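Beta-1,4-mannanase (Cryptopygus antarcticus, PDB 4OOU) hydrolyses internal beta-1,4-mannosidic linkages in mannans, galactomannans and glucomannans, working as a secreted endo-mannanase of an Antarctic springtail. Local coordinates at residues Glu21-Ser26 against Gln35-Ser40. Residues are numbered along the deposited sequence; the frame is centred on the assembly and turned at random.
Sequences EFLKAS and QKVFLS
Leu23 spans the gap to Val37 and Leu39 with its two methyl groups, and the distances along its side chain trace the approach. Leu23 CB points toward 35-40 but stays 6.2 Å from Leu39 CD2, too far for contact. Leu23 CG advances to 4.9 Å from Leu39 CD2, still beyond contact, and only the two methyls come within 4.5 Å of 35-40. Leu23 CD2 goes to Val37, meeting Val37 CG1 at 3.9 Å, while Leu23 CD1 turns to Leu39 and meets Leu39 CD1 at 4.2 Å, methyl against methyl. The Leu23 and Val37 side chains cross obliquely.

Leu23 CG stands well off anti to the backbone N (chi1 -147°), and a chi2 of -120° splays the methyls to their separate partners. In Val37, CG1 almost eclipses the backbone N (chi1 9°), which brings this methyl forward to Leu23; both conformers look strained as modelled, a point to weigh cautiously at 2.36 Å resolution.

No hydrogen bond joins the two segments, and their closest CA atoms, those of Leu23 and Val37, are 8.6 Å apart. That spacing fits the intervening strand 29-32, which pairs antiparallel with both 24-26 and 35-43: Lys24 shares backbone bonds with Tyr31, and Val37 with Phe30. Phe30 also touches Leu23 and Leu39, so the apolar cluster, buried at all three touching residues, extends onto the middle strand. The pattern is that of a three-strand antiparallel meander whose last strand continues into the parallel TIM barrel. Lying away from the substrate site, it is consistent with the N-terminal beta strands that precede the barrel in many family 5 glycosyl hydrolases, probably covering its N-terminal end.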
loop_
_atom_site.group_PDB
_atom_site.type_symbol
_atom_site.label_atom_id
_atom_site.label_comp_id
_atom_site.label_asym_id
_atom_site.label_seq_id
_atom_site.Cartn_x
_atom_site.Cartn_y
_atom_site.Cartn_z
ATOM N N GLU A 21 13.358 14.724 9.034
ATOM C CA GLU A 21 12.306 14.806 8.027
ATOM C C GLU A 21 11.741 13.437 7.636
ATOM O O GLU A 21 12.488 12.470 7.448
ATOM C CB GLU A 21 12.831 15.530 6.794
ATOM C CG GLU A 21 12.896 17.040 6.954
ATOM C CD GLU A 21 11.504 17.603 7.147
ATOM O OE1 GLU A 21 10.626 17.287 6.283
ATOM O OE2 GLU A 21 11.285 18.306 8.169
ATOM N N PHE A 22 10.413 13.373 7.536
ATOM C CA PHE A 22 9.704 12.204 7.047
ATOM C C PHE A 22 8.949 12.618 5.813
ATOM O O PHE A 22 8.813 13.789 5.544
ATOM C CB PHE A 22 8.724 11.681 8.095
ATOM C CG PHE A 22 9.382 11.314 9.394
ATOM C CD1 PHE A 22 9.643 12.299 10.368
ATOM C CD2 PHE A 22 9.770 9.999 9.645
ATOM C CE1 PHE A 22 10.275 11.973 11.568
ATOM C CE2 PHE A 22 10.407 9.669 10.827
ATOM C CZ PHE A 22 10.653 10.654 11.792
ATOM N N LEU A 23 8.496 11.638 5.049
ATOM C CA LEU A 23 7.600 11.881 3.908
ATOM C C LEU A 23 6.261 12.345 4.451
ATOM O O LEU A 23 5.710 11.680 5.318
ATOM C CB LEU A 23 7.403 10.568 3.130
ATOM C CG LEU A 23 7.209 10.504 1.618
ATOM C CD1 LEU A 23 5.871 9.862 1.250
ATOM C CD2 LEU A 23 7.421 11.826 0.928
ATOM N N LYS A 24 5.759 13.483 3.973
ATOM C CA LYS A 24 4.434 13.994 4.373
ATOM C C LYS A 24 3.532 13.908 3.152
ATOM O O LYS A 24 4.011 13.631 2.053
ATOM C CB LYS A 24 4.490 15.444 4.861
ATOM C CG LYS A 24 5.765 15.787 5.625
ATOM C CD LYS A 24 5.808 17.231 6.132
ATOM C CE LYS A 24 5.541 17.322 7.637
ATOM N NZ LYS A 24 5.718 18.711 8.142
ATOM N N ALA A 25 2.236 14.085 3.379
ATOM C CA ALA A 25 1.255 14.227 2.339
ATOM C C ALA A 25 0.484 15.481 2.652
ATOM O O ALA A 25 -0.026 15.601 3.745
ATOM C CB ALA A 25 0.299 13.051 2.318
ATOM N N SER A 26 0.380 16.378 1.673
ATOM C CA SER A 26 -0.291 17.670 1.830
ATOM C C SER A 26 -0.916 18.088 0.494
ATOM O O SER A 26 -0.270 18.080 -0.557
ATOM C CB SER A 26 0.703 18.743 2.371
ATOM O OG SER A 26 0.305 20.079 2.072
ATOM N N GLN A 35 9.927 19.657 -0.402
ATOM C CA GLN A 35 9.713 19.533 -1.882
ATOM C C GLN A 35 8.789 18.390 -2.324
ATOM O O GLN A 35 8.841 17.287 -1.805
ATOM C CB GLN A 35 11.057 19.310 -2.590
ATOM C CG GLN A 35 12.113 20.408 -2.434
ATOM C CD GLN A 35 13.137 20.431 -3.600
ATOM O OE1 GLN A 35 12.770 20.559 -4.794
ATOM N NE2 GLN A 35 14.423 20.298 -3.260
ATOM N N LYS A 36 7.976 18.648 -3.334
ATOM C CA LYS A 36 7.099 17.645 -3.910
ATOM C C LYS A 36 7.946 16.436 -4.241
ATOM O O LYS A 36 9.057 16.591 -4.748
ATOM C CB LYS A 36 6.411 18.193 -5.181
ATOM N N VAL A 37 7.474 15.232 -3.916
ATOM C CA VAL A 37 8.164 14.020 -4.389
ATOM C C VAL A 37 7.207 13.025 -4.985
ATOM O O VAL A 37 6.060 12.927 -4.572
ATOM C CB VAL A 37 9.114 13.322 -3.354
ATOM C CG1 VAL A 37 8.999 13.884 -1.942
ATOM C CG2 VAL A 37 8.964 11.805 -3.373
ATOM N N PHE A 38 7.722 12.322 -5.984
ATOM C CA PHE A 38 7.020 11.276 -6.715
ATOM C C PHE A 38 7.604 9.944 -6.266
ATOM O O PHE A 38 8.838 9.839 -6.139
ATOM C CB PHE A 38 7.270 11.511 -8.203
ATOM C CG PHE A 38 6.645 10.506 -9.102
ATOM C CD1 PHE A 38 5.363 10.684 -9.562
ATOM C CD2 PHE A 38 7.356 9.413 -9.531
ATOM C CE1 PHE A 38 4.780 9.763 -10.412
ATOM C CE2 PHE A 38 6.788 8.497 -10.391
ATOM C CZ PHE A 38 5.492 8.670 -10.837
ATOM N N LEU A 39 6.752 8.938 -6.008
ATOM C CA LEU A 39 7.261 7.648 -5.537
ATOM C C LEU A 39 7.510 6.665 -6.705
ATOM O O LEU A 39 6.587 6.051 -7.276
ATOM C CB LEU A 39 6.379 7.054 -4.444
ATOM C CG LEU A 39 6.319 7.889 -3.151
ATOM C CD1 LEU A 39 5.458 7.261 -2.057
ATOM C CD2 LEU A 39 7.724 8.174 -2.615
ATOM N N SER A 40 8.782 6.536 -7.071
ATOM C CA SER A 40 9.140 5.703 -8.205
ATOM C C SER A 40 9.842 4.444 -7.729
ATOM O O SER A 40 10.808 4.518 -6.968
ATOM C CB SER A 40 10.033 6.470 -9.152
ATOM O OG SER A 40 10.167 5.721 -10.334
#